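Local atomic coordinates of nuclear transport factor 2 family protein (Rhodopseudomonas palustris, PDB entry 3DM8), a protein that is of unknown function but adopts an NTF2-family, SnoaL-like fold and may be an isomerase. Residues H4-F9 with A84-R89; H14-L17 with Q21-E24; D42-F47 with E130-R135; Y90-A95 with I101-A106; L107-Q110 with R115-N118. All coordinates share one frame; numbering follows the deposited sequence. Where two conformers were deposited one is given.

Interaction 1 of 5, residues H4-F9 with A84-R89; sequences HSLWRF and AASMVR
The imidazole of H4, which touches A84 across the contact, is held through both nitrogens. Its ND1 accepts the backbone N-H of L6 at 2.9 Å, nearly straight at 163° and in the ring plane, while NE2 is hydrogen-bonded to the carbonyl oxygen of G80. H4 is therefore the N-cap of helix 5-19, its side chain closing on one of the amides left without a carbonyl partner in the first turn. With CG anti to the backbone N (chi1 -159°), the ring turns toward strand 83-94, and CE1, the carbon between the two nitrogens, meets CB of A84 at 4.0 Å, approaching obliquely. CD2 of L6 touches the same methyl at 3.9 Å, so A84 CB is met by one aromatic and one aliphatic carbon. That leucine methyl also lies over the outer part of one face of the W7 indole, 3.9 Å above its plane. On a flank of the helix that does not face the strand, NH2 of R8 binds OG of S5 at 2.9 Å. Replacing H4 by alanine is likely to deprive the L6 amide and the G80 carbonyl of the imidazole and to open a gap beside A84. The double grip, one nitrogen accepting and the other facing a carbonyl, is consistent with a neutral imidazole protonated on NE2, which can both cap the helix and set its CE1 against the A84 methyl.

Interaction 2 of 5, residues H14-L17 with Q21-E24; sequences HRAL and QTEE
R15 and E24 meet as a salt bridge, NE to OE2 at 3.1 Å, in which the N-H points poorly at the oxygen (136°), so the hydrogen bond within it is weak. OE2 comes to the edge of the guanidinium near its plane, but the carboxylate stands almost perpendicular to that group, 82° between planes; NE of R15 lies near both carboxylate oxygens, with OE1 of E24 at 3.2 Å, yet makes only the one weak bond, to OE2. CD of R15 also rests 3.4 Å from OE2 of E24. R15 is extended from CG to NE and E24 beyond CG. Behind the charged pair, the backbone N of Q21 donates to the carbonyl oxygen of R15 at 3.2 Å, arriving from above the carbonyl plane. The carbonyl of Q21 in turn faces CA of A16, a CA-H...O contact of 3.4 Å, and CB of A16 meets CG2 of T22 at 3.9 Å. This backbone clasp brings the start of helix 23-28 back alongside helix 5-19 after a tight turn, and L17, pointing the other way, packs on I63 and A64 of helix 53-66. A leucine in place of R15 would remove the guanidinium, which is likely to leave the carboxylate of E24 without its charged partner in this contact. At a largely exposed site, a single weak bond and crossed planes suggest that the ion pair adds a modest, solvent-screened attraction to a turn set mainly by its backbone.

Interaction 3 of 5, residues D42-F47 with E130-R135; sequences DMFPFF and EQALGR
The phenyl ring of F44 presents its edge to A132, whose CB lies near the ring plane at 4.4 Å from CZ. One face of that ring carries CG of M43, 3.8 Å above the plane and over its centre, so the methionine chain runs across the aromatic surface. Two more rings turn a face to the root of the same side chain: CB of F44 sits 3.5 Å above the plane of F47 and 3.8 Å above that of F46, displaced toward the rim in both. F44 is thus covered by its own neighbours while its far end meets the helix. The methionine, fully extended with CG anti to the backbone N (chi1 -166°), also reaches toward A132, but its terminal methyl is modelled implausibly close and the fine detail there is doubtful. A type I turn from F44 to F47, closed by F47 N to F44 O at 2.9 Å, gathers the aromatics on one loop. On the other side helix 125-133 is ending: G134 N still bonds to E130 O at 2.8 Å, and G134 then leaves helical geometry with positive phi. The contact is small and wholly apolar. It joins the loop between strands 33-38 and 48-51 to the C-terminal helix, where M43 also touches V129 and F44 and F47 pack on L128, while F46 lies against Q62, I63 and S66 of helix 53-66.

Interaction 4 of 5, residues Y90-A95 with I101-A106; sequences YSLTAA and ISVRMA
M105 lays its terminal methyl squarely on the Y90 ring: CE stands 3.5 Å from the ring centroid, only 9° off the normal, and SD follows above the same face at 4.7 Å. This is a CH-pi contact within a Met-aromatic pair. The bend at the end of the methionine chain (chi3 -69°) turns CE over the ring centre. M105 lies two residues beyond V103, the residue directly opposite Y90, so its side chain reaches diagonally between the strands. Farther along the same face, L92 and I101 lie side by side and point the same way, with CD1 of L92 3.6 Å from CB of I101. L92 takes the crowded position for CG, between the backbone N and the carbonyl carbon (chi1 63°), and its other methyl, CD2, crosses to CG2 of V103 at 4.0 Å. Y90, L92, I101, V103 and M105 thereby make one largely apolar face, with S91 and S102 on the reverse. Antiparallel pairing fixes this register. Y90 and V103 exchange two 2.9 Å bonds, N to O in each direction, and L92 and I101 exchange two of 2.8 Å; S91 and S102 form the non-hydrogen-bonded pair between them. The hairpin of strands 83-94 and 100-112 is flanked by strand 67-79, whose Y72 ring meets that of Y90 steeply, and by strand 115-123, where M121 and L123 touch M105. L128 of helix 125-133 covers I101 and V103.

Interaction 5 of 5, residues L107-Q110 with R115-N118; sequences LFTQ and RLTN
Opposite Q110 the second strand places two residues, T117 and N118, so that Q110 N donates to N118 O at 2.9 Å while Q110 O accepts from T117 N, also at 2.9 Å. This is a classic beta bulge in the hairpin of strands 100-112 and 115-123. N118 N adds a weak, longer bond to the same carbonyl oxygen, 3.4 Å from Q110 O, so two successive amides converge on it. The near-helical psi of T117 (-22°) supplies the extra kink, and the short strand segments run at 113° rather than close to antiparallel. On one face Q110 and N118 stand side by side and point the same way, CB to CB at 3.7 Å, with their terminal amides turned almost perpendicular to each other. On the other, L116 reaches back across T109 at about a right angle: its CD1 touches CB of T109 at 3.7 Å. The hydroxyl of T109 is hydrogen-bonded to the carbonyl of A84 on strand 83-94, while L116 also packs on I33 of strand 33-38, so the bulge lies between sheet neighbours on both flanks. F108 and Q110 also touch S86 and M78, respectively, of the second subunit. Beside the bulge a water spans the two strands, donating to N118 OD1 at 2.7 Å and, more weakly, to F108 O at 2.8 Å.

Interactions 1, 4 and 5 share one curved sheet. Interactions 1 and 5 have centres 9 Å apart and are joined by strand pairing, S86 O to L107 N and A84 O to T109 N, both 2.8 Å; V88 O to M105 N, 2.9 Å, ties interaction 1 to interaction 4. Interactions 4 and 5 follow each other on strand 100-112 but have centres 21 Å apart, on opposite sides of the chain's centre. Q131 NE2 bonds to S102 O at 2.7 Å, linking interaction 3 to interaction 4. Interaction 2 shares helix 5-19 with interaction 1. The N118 side chain of interaction 5 lies about 7 Å from a bound dodecyl nona ethylene glycol ether.

Interaction 1 of 5, residues H4-F9 with A84-R89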
# COMPACT_ATOMS: atom_id res chain seq x y z
N HIS A 4 7.05 -3.42 -20.44
CA HIS A 4 5.81 -3.29 -19.70
C HIS A 4 5.37 -1.82 -19.60
O HIS A 4 6.17 -0.93 -19.39
CB HIS A 4 5.96 -3.93 -18.32
CG HIS A 4 4.65 -4.28 -17.69
ND1 HIS A 4 3.85 -3.34 -17.10
CD2 HIS A 4 3.99 -5.46 -17.57
CE1 HIS A 4 2.75 -3.91 -16.64
NE2 HIS A 4 2.82 -5.21 -16.90
N SER A 5 4.07 -1.63 -19.74
CA SER A 5 3.42 -0.32 -19.65
C SER A 5 3.70 0.37 -18.34
O SER A 5 3.64 1.61 -18.26
CB SER A 5 1.90 -0.45 -19.86
OG SER A 5 1.63 -0.79 -21.23
N LEU A 6 3.99 -0.41 -17.32
CA LEU A 6 4.29 0.21 -15.99
C LEU A 6 5.57 1.09 -16.09
O LEU A 6 5.65 2.21 -15.57
CB LEU A 6 4.48 -0.86 -14.94
CG LEU A 6 4.90 -0.35 -13.56
CD1 LEU A 6 3.79 0.54 -12.97
CD2 LEU A 6 5.37 -1.49 -12.59
N TRP A 7 6.55 0.54 -16.78
CA TRP A 7 7.84 1.23 -16.97
C TRP A 7 7.67 2.50 -17.83
O TRP A 7 8.32 3.56 -17.59
CB TRP A 7 8.93 0.29 -17.51
CG TRP A 7 9.02 -1.02 -16.72
CD1 TRP A 7 8.99 -2.27 -17.22
CD2 TRP A 7 9.11 -1.16 -15.31
NE1 TRP A 7 9.08 -3.20 -16.20
CE2 TRP A 7 9.13 -2.53 -15.01
CE3 TRP A 7 9.16 -0.24 -14.25
CZ2 TRP A 7 9.22 -3.02 -13.71
CZ3 TRP A 7 9.27 -0.73 -12.95
CH2 TRP A 7 9.31 -2.10 -12.70
N ARG A 8 6.82 2.39 -18.83
CA ARG A 8 6.53 3.53 -19.72
C ARG A 8 5.83 4.64 -18.95
O ARG A 8 6.12 5.84 -19.11
CB ARG A 8 5.72 3.10 -20.94
CG ARG A 8 6.41 2.12 -21.83
CD ARG A 8 5.57 1.81 -23.04
NE ARG A 8 4.21 1.43 -22.66
CZ ARG A 8 3.12 2.11 -23.02
NH1 ARG A 8 3.21 3.18 -23.78
NH2 ARG A 8 1.93 1.68 -22.63
N PHE A 9 4.90 4.23 -18.09
CA PHE A 9 4.18 5.17 -17.25
C PHE A 9 5.12 5.82 -16.26
O PHE A 9 5.08 7.02 -16.03
CB PHE A 9 3.04 4.46 -16.50
CG PHE A 9 2.44 5.26 -15.41
CD1 PHE A 9 1.72 6.40 -15.68
CD2 PHE A 9 2.51 4.82 -14.12
CE1 PHE A 9 1.17 7.15 -14.66
CE2 PHE A 9 1.92 5.57 -13.10
CZ PHE A 9 1.28 6.74 -13.38
N ALA A 84 -0.23 -4.37 -12.93
CA ALA A 84 0.96 -4.47 -12.10
C ALA A 84 0.66 -3.99 -10.69
O ALA A 84 -0.25 -3.19 -10.48
CB ALA A 84 2.11 -3.66 -12.70
N ALA A 85 1.45 -4.50 -9.75
CA ALA A 85 1.48 -3.97 -8.37
C ALA A 85 2.91 -3.74 -7.95
O ALA A 85 3.82 -4.50 -8.30
CB ALA A 85 0.78 -4.93 -7.39
N SER A 86 3.14 -2.64 -7.27
CA SER A 86 4.47 -2.43 -6.76
C SER A 86 4.56 -1.54 -5.58
O SER A 86 3.66 -0.77 -5.28
CB SER A 86 5.37 -1.94 -7.86
OG SER A 86 4.96 -0.66 -8.33
N MET A 87 5.65 -1.74 -4.90
CA MET A 87 6.01 -0.99 -3.73
C MET A 87 7.27 -0.21 -4.00
O MET A 87 8.29 -0.79 -4.35
CB MET A 87 6.30 -1.92 -2.60
CG MET A 87 6.71 -1.08 -1.47
SD MET A 87 5.30 -1.14 -0.36
CE MET A 87 6.05 -2.40 0.55
N VAL A 88 7.20 1.11 -3.84
CA VAL A 88 8.33 1.97 -4.13
C VAL A 88 8.44 3.09 -3.12
O VAL A 88 7.44 3.54 -2.56
CB VAL A 88 8.24 2.56 -5.55
CG1 VAL A 88 7.81 1.49 -6.56
CG2 VAL A 88 7.30 3.78 -5.63
N ARG A 89 9.67 3.49 -2.89
CA ARG A 89 10.00 4.61 -2.02
C ARG A 89 10.60 5.75 -2.85
O ARG A 89 11.46 5.56 -3.69
CB ARG A 89 10.99 4.20 -0.95
CG ARG A 89 10.60 4.68 0.41
CD ARG A 89 11.75 4.82 1.31
NE ARG A 89 12.87 4.01 0.90
CZ ARG A 89 14.11 4.46 0.97
NH1 ARG A 89 14.32 5.69 1.41
NH2 ARG A 89 15.13 3.69 0.60

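Interaction 2 of 5, residues H14-L17 with Q21-E24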
# COMPACT_ATOMS: atom_id res chain seq x y z
N HIS A 14 7.89 10.62 -14.47
CA HIS A 14 9.16 11.26 -14.11
C HIS A 14 9.38 12.55 -14.88
O HIS A 14 9.74 13.62 -14.32
CB HIS A 14 10.33 10.31 -14.42
CG HIS A 14 11.67 10.84 -14.04
ND1 HIS A 14 12.36 10.39 -12.92
CD2 HIS A 14 12.48 11.74 -14.65
CE1 HIS A 14 13.53 11.00 -12.86
NE2 HIS A 14 13.61 11.85 -13.88
N ARG A 15 9.18 12.46 -16.18
CA ARG A 15 9.31 13.63 -17.06
C ARG A 15 8.38 14.75 -16.60
O ARG A 15 8.75 15.92 -16.59
CB ARG A 15 9.01 13.28 -18.53
CG ARG A 15 9.97 12.28 -19.10
CD ARG A 15 9.95 12.38 -20.59
NE ARG A 15 10.76 11.35 -21.24
CZ ARG A 15 12.04 11.50 -21.58
NH1 ARG A 15 12.68 12.62 -21.29
NH2 ARG A 15 12.68 10.50 -22.17
N ALA A 16 7.17 14.38 -16.19
CA ALA A 16 6.15 15.36 -15.88
C ALA A 16 6.53 15.99 -14.54
O ALA A 16 6.56 17.22 -14.41
CB ALA A 16 4.75 14.78 -15.84
N LEU A 17 6.87 15.16 -13.57
CA LEU A 17 7.07 15.68 -12.22
C LEU A 17 8.37 16.44 -12.10
O LEU A 17 8.46 17.45 -11.38
CB LEU A 17 7.05 14.57 -11.17
CG LEU A 17 5.73 13.81 -11.06
CD1 LEU A 17 5.79 12.89 -9.82
CD2 LEU A 17 4.47 14.68 -11.07
N GLN A 21 7.51 18.29 -18.26
CA GLN A 21 7.20 17.90 -19.63
C GLN A 21 6.16 16.80 -19.58
O GLN A 21 6.46 15.68 -19.21
CB GLN A 21 8.46 17.36 -20.32
CG GLN A 21 9.55 18.36 -20.59
CD GLN A 21 10.92 17.69 -20.80
OE1 GLN A 21 11.04 16.45 -20.84
NE2 GLN A 21 11.96 18.51 -20.88
N THR A 22 4.93 17.14 -19.97
CA THR A 22 3.75 16.31 -19.69
C THR A 22 3.17 15.60 -20.89
O THR A 22 2.20 14.87 -20.79
CB THR A 22 2.62 17.13 -19.02
OG1 THR A 22 2.10 18.09 -19.95
CG2 THR A 22 3.13 17.80 -17.75
N GLU A 23 3.82 15.74 -22.04
CA GLU A 23 3.24 15.17 -23.27
C GLU A 23 3.15 13.65 -23.22
O GLU A 23 2.14 13.08 -23.65
CB GLU A 23 4.00 15.63 -24.51
CG GLU A 23 4.05 17.15 -24.66
CD GLU A 23 4.93 17.88 -23.59
OE1 GLU A 23 6.00 17.38 -23.17
OE2 GLU A 23 4.54 19.01 -23.19
N GLU A 24 4.19 13.00 -22.72
CA GLU A 24 4.23 11.52 -22.67
C GLU A 24 3.24 10.98 -21.68
O GLU A 24 2.63 9.95 -21.91
CB GLU A 24 5.61 10.95 -22.29
CG GLU A 24 6.65 10.97 -23.39
CD GLU A 24 8.01 10.36 -22.96
OE1 GLU A 24 8.94 10.48 -23.75
OE2 GLU A 24 8.13 9.75 -21.85

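Interaction 3 of 5, residues D42-F47 with E130-R135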
# COMPACT_ATOMS: atom_id res chain seq x y z
N ASP A 42 -6.90 17.42 3.16
CA ASP A 42 -6.82 18.72 3.85
C ASP A 42 -5.41 19.26 3.79
O ASP A 42 -5.19 20.47 3.73
CB ASP A 42 -7.26 18.64 5.31
CG ASP A 42 -8.73 18.37 5.46
OD1 ASP A 42 -9.46 18.44 4.44
OD2 ASP A 42 -9.13 18.08 6.59
N MET A 43 -4.46 18.35 3.84
CA MET A 43 -3.06 18.71 3.72
C MET A 43 -2.59 18.69 2.28
O MET A 43 -1.84 19.57 1.85
CB MET A 43 -2.17 17.78 4.49
CG MET A 43 -0.82 18.41 4.59
SD MET A 43 0.15 17.71 5.88
CE MET A 43 1.81 18.21 5.41
N PHE A 44 -3.01 17.66 1.56
CA PHE A 44 -2.59 17.44 0.15
C PHE A 44 -3.79 17.40 -0.79
O PHE A 44 -4.38 16.34 -1.02
CB PHE A 44 -1.79 16.15 0.03
CG PHE A 44 -0.68 16.02 1.02
CD1 PHE A 44 -0.82 15.19 2.13
CD2 PHE A 44 0.50 16.69 0.85
CE1 PHE A 44 0.22 15.06 3.05
CE2 PHE A 44 1.53 16.58 1.79
CZ PHE A 44 1.40 15.77 2.86
N PRO A 45 -4.18 18.56 -1.36
CA PRO A 45 -5.45 18.61 -2.04
C PRO A 45 -5.49 17.76 -3.31
O PRO A 45 -6.56 17.46 -3.85
CB PRO A 45 -5.61 20.09 -2.42
CG PRO A 45 -4.61 20.81 -1.67
CD PRO A 45 -3.59 19.89 -1.15
N PHE A 46 -4.30 17.38 -3.73
CA PHE A 46 -4.13 16.56 -4.92
C PHE A 46 -4.37 15.06 -4.68
O PHE A 46 -4.44 14.27 -5.63
CB PHE A 46 -2.79 16.83 -5.58
CG PHE A 46 -1.63 16.76 -4.66
CD1 PHE A 46 -0.99 17.92 -4.25
CD2 PHE A 46 -1.16 15.57 -4.20
CE1 PHE A 46 0.08 17.87 -3.39
CE2 PHE A 46 -0.05 15.51 -3.37
CZ PHE A 46 0.56 16.69 -2.97
N PHE A 47 -4.62 14.71 -3.42
CA PHE A 47 -5.05 13.34 -3.09
C PHE A 47 -6.54 13.13 -3.38
O PHE A 47 -7.30 14.07 -3.70
CB PHE A 47 -4.67 12.95 -1.66
CG PHE A 47 -3.17 12.71 -1.45
CD1 PHE A 47 -2.33 12.49 -2.50
CD2 PHE A 47 -2.65 12.73 -0.17
CE1 PHE A 47 -0.97 12.29 -2.29
CE2 PHE A 47 -1.29 12.51 0.04
CZ PHE A 47 -0.48 12.27 -1.01
N GLU A 130 3.87 13.57 9.26
CA GLU A 130 4.84 13.91 10.30
C GLU A 130 6.07 14.58 9.75
O GLU A 130 6.59 15.58 10.30
CB GLU A 130 5.26 12.69 11.11
CG GLU A 130 4.17 12.25 12.06
CD GLU A 130 4.68 11.92 13.46
OE1 GLU A 130 5.78 11.31 13.59
OE2 GLU A 130 3.94 12.23 14.44
N GLN A 131 6.55 14.01 8.65
CA GLN A 131 7.76 14.56 8.01
C GLN A 131 7.51 15.94 7.45
O GLN A 131 8.37 16.84 7.56
CB GLN A 131 8.23 13.66 6.87
CG GLN A 131 8.87 12.38 7.28
CD GLN A 131 9.27 11.60 6.04
OE1 GLN A 131 10.28 11.91 5.39
NE2 GLN A 131 8.46 10.62 5.68
N ALA A 132 6.32 16.15 6.90
CA ALA A 132 5.97 17.45 6.28
C ALA A 132 5.83 18.55 7.35
O ALA A 132 6.21 19.72 7.11
CB ALA A 132 4.68 17.33 5.43
N LEU A 133 5.31 18.19 8.53
CA LEU A 133 5.00 19.18 9.59
C LEU A 133 6.26 19.39 10.42
O LEU A 133 6.50 20.48 10.98
CB LEU A 133 3.91 18.70 10.56
CG LEU A 133 2.44 18.56 10.15
CD1 LEU A 133 1.62 17.90 11.27
CD2 LEU A 133 1.83 19.85 9.75
N GLY A 134 7.03 18.32 10.49
CA GLY A 134 8.38 18.30 11.04
C GLY A 134 8.26 18.20 12.53
O GLY A 134 9.21 18.44 13.29
N ARG A 135 7.02 17.90 12.93
CA ARG A 135 6.61 17.73 14.33
C ARG A 135 5.52 16.66 14.45
O ARG A 135 4.96 16.21 13.43
CB ARG A 135 6.06 19.04 14.89
CG ARG A 135 7.07 20.15 14.98
CD ARG A 135 6.66 21.13 16.04
NE ARG A 135 6.72 20.53 17.37
CZ ARG A 135 7.71 20.72 18.23
NH1 ARG A 135 7.69 20.13 19.42
NH2 ARG A 135 8.72 21.52 17.92

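Interaction 4 of 5, residues Y90-A95 with I101-A106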
# COMPACT_ATOMS: atom_id res chain seq x y z
N TYR A 90 10.04 6.91 -2.63
CA TYR A 90 10.48 8.16 -3.28
C TYR A 90 11.21 8.97 -2.23
O TYR A 90 10.68 9.21 -1.14
CB TYR A 90 9.29 9.02 -3.70
CG TYR A 90 8.63 8.84 -5.05
CD1 TYR A 90 7.72 9.80 -5.51
CD2 TYR A 90 8.88 7.74 -5.83
CE1 TYR A 90 7.08 9.66 -6.75
CE2 TYR A 90 8.24 7.58 -7.08
CZ TYR A 90 7.35 8.54 -7.52
OH TYR A 90 6.74 8.40 -8.75
N SER A 91 12.38 9.50 -2.60
CA SER A 91 13.04 10.52 -1.78
C SER A 91 12.89 11.83 -2.51
O SER A 91 13.29 11.96 -3.65
CB SER A 91 14.53 10.24 -1.56
OG SER A 91 14.72 8.91 -1.10
N LEU A 92 12.28 12.77 -1.84
CA LEU A 92 12.04 14.06 -2.44
C LEU A 92 12.30 15.24 -1.59
O LEU A 92 12.48 15.16 -0.36
CB LEU A 92 10.64 14.14 -3.02
CG LEU A 92 9.58 14.00 -1.95
CD1 LEU A 92 9.23 15.35 -1.26
CD2 LEU A 92 8.32 13.22 -2.54
N THR A 93 12.30 16.37 -2.27
CA THR A 93 12.32 17.60 -1.54
C THR A 93 11.17 18.50 -1.99
O THR A 93 10.83 18.64 -3.19
CB THR A 93 13.71 18.28 -1.48
OG1 THR A 93 13.69 19.59 -2.07
CG2 THR A 93 14.80 17.39 -2.15
N ALA A 94 10.58 19.06 -0.96
CA ALA A 94 9.46 19.98 -1.08
C ALA A 94 9.87 21.33 -1.63
O ALA A 94 10.85 21.95 -1.20
CB ALA A 94 8.80 20.12 0.25
N ALA A 95 9.08 21.78 -2.60
CA ALA A 95 9.27 23.10 -3.18
C ALA A 95 9.26 24.19 -2.13
O ALA A 95 8.44 24.20 -1.22
CB ALA A 95 8.21 23.41 -4.28
N ILE A 101 11.68 14.73 2.24
CA ILE A 101 10.61 13.85 2.60
C ILE A 101 10.81 12.53 1.88
O ILE A 101 11.16 12.52 0.74
CB ILE A 101 9.24 14.46 2.24
CG1 ILE A 101 9.00 15.76 3.02
CG2 ILE A 101 8.12 13.38 2.45
CD1 ILE A 101 7.78 16.52 2.53
N SER A 102 10.65 11.45 2.62
CA SER A 102 10.65 10.08 2.03
C SER A 102 9.24 9.54 2.09
O SER A 102 8.57 9.66 3.12
CB SER A 102 11.67 9.22 2.79
OG SER A 102 11.56 7.84 2.49
N VAL A 103 8.78 8.98 0.98
CA VAL A 103 7.40 8.48 0.85
C VAL A 103 7.42 7.04 0.41
O VAL A 103 8.00 6.73 -0.62
CB VAL A 103 6.63 9.31 -0.19
CG1 VAL A 103 5.18 8.89 -0.24
CG2 VAL A 103 6.72 10.80 0.15
N ARG A 104 6.78 6.15 1.18
CA ARG A 104 6.67 4.78 0.78
C ARG A 104 5.25 4.50 0.29
O ARG A 104 4.27 4.80 0.98
CB ARG A 104 6.97 3.84 1.94
CG ARG A 104 6.91 2.46 1.48
CD ARG A 104 7.24 1.48 2.57
NE ARG A 104 8.66 1.11 2.52
CZ ARG A 104 9.57 1.51 3.39
NH1 ARG A 104 9.28 2.37 4.36
NH2 ARG A 104 10.81 1.10 3.24
N MET A 105 5.15 3.96 -0.92
CA MET A 105 3.85 3.83 -1.58
C MET A 105 3.68 2.42 -2.14
O MET A 105 4.65 1.77 -2.49
CB MET A 105 3.71 4.84 -2.72
CG MET A 105 4.04 6.27 -2.39
SD MET A 105 4.23 7.27 -3.93
CE MET A 105 5.74 6.60 -4.60
N ALA A 106 2.43 1.98 -2.19
CA ALA A 106 2.02 0.76 -2.86
C ALA A 106 1.03 1.14 -3.95
O ALA A 106 0.03 1.82 -3.68
CB ALA A 106 1.39 -0.21 -1.87

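Interaction 5 of 5, residues L107-Q110 with R115-N118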
# COMPACT_ATOMS: atom_id res chain seq x y z
N LEU A 107 1.34 0.71 -5.16
CA LEU A 107 0.66 1.12 -6.40
C LEU A 107 0.08 -0.12 -7.11
O LEU A 107 0.78 -1.09 -7.33
CB LEU A 107 1.73 1.80 -7.30
CG LEU A 107 1.35 2.27 -8.67
CD1 LEU A 107 0.46 3.50 -8.48
CD2 LEU A 107 2.62 2.60 -9.46
N PHE A 108 -1.21 -0.07 -7.43
CA PHE A 108 -1.86 -1.05 -8.26
C PHE A 108 -2.38 -0.41 -9.50
O PHE A 108 -3.14 0.57 -9.42
CB PHE A 108 -3.02 -1.73 -7.51
CG PHE A 108 -2.59 -2.49 -6.27
CD1 PHE A 108 -2.19 -1.82 -5.12
CD2 PHE A 108 -2.59 -3.85 -6.27
CE1 PHE A 108 -1.79 -2.53 -4.00
CE2 PHE A 108 -2.16 -4.57 -5.16
CZ PHE A 108 -1.78 -3.86 -4.02
N THR A 109 -1.97 -0.95 -10.65
CA THR A 109 -2.31 -0.36 -11.93
C THR A 109 -2.91 -1.38 -12.90
O THR A 109 -2.58 -2.55 -12.89
CB THR A 109 -1.04 0.24 -12.62
OG1 THR A 109 -0.03 -0.72 -12.61
CG2 THR A 109 -0.49 1.41 -11.84
N GLN A 110 -3.81 -0.88 -13.71
CA GLN A 110 -4.39 -1.62 -14.79
C GLN A 110 -4.20 -0.83 -16.09
O GLN A 110 -4.26 0.41 -16.08
CB GLN A 110 -5.91 -1.86 -14.55
CG GLN A 110 -6.28 -2.66 -13.28
CD GLN A 110 -6.05 -4.16 -13.35
OE1 GLN A 110 -6.03 -4.79 -14.44
NE2 GLN A 110 -5.91 -4.77 -12.16
N ARG A 115 -2.58 2.01 -22.35
CA ARG A 115 -2.92 3.21 -21.58
C ARG A 115 -3.31 2.80 -20.17
O ARG A 115 -3.94 1.78 -19.96
CB ARG A 115 -4.08 3.96 -22.23
CG ARG A 115 -3.75 4.52 -23.61
CD ARG A 115 -4.85 5.48 -24.07
NE ARG A 115 -5.95 4.65 -24.50
CZ ARG A 115 -5.99 4.09 -25.71
NH1 ARG A 115 -5.00 4.30 -26.56
NH2 ARG A 115 -7.00 3.30 -26.05
N LEU A 116 -2.97 3.67 -19.23
CA LEU A 116 -3.34 3.50 -17.80
C LEU A 116 -4.81 3.80 -17.62
O LEU A 116 -5.26 4.92 -17.84
CB LEU A 116 -2.51 4.41 -16.91
CG LEU A 116 -2.72 4.30 -15.40
CD1 LEU A 116 -2.18 2.91 -14.94
CD2 LEU A 116 -2.07 5.43 -14.68
N THR A 117 -5.56 2.79 -17.19
CA THR A 117 -7.03 2.86 -17.05
C THR A 117 -7.50 2.86 -15.60
O THR A 117 -8.58 3.32 -15.28
CB THR A 117 -7.73 1.73 -17.81
OG1 THR A 117 -7.25 0.46 -17.35
CG2 THR A 117 -7.53 1.92 -19.32
N ASN A 118 -6.67 2.36 -14.74
CA ASN A 118 -6.98 2.28 -13.31
C ASN A 118 -5.69 2.38 -12.48
O ASN A 118 -4.70 1.68 -12.73
CB ASN A 118 -7.75 0.99 -13.00
CG ASN A 118 -8.45 1.04 -11.63
OD1 ASN A 118 -7.80 1.08 -10.59
ND2 ASN A 118 -9.77 1.11 -11.66
O HOH W 1 -5.64 -0.46 -10.14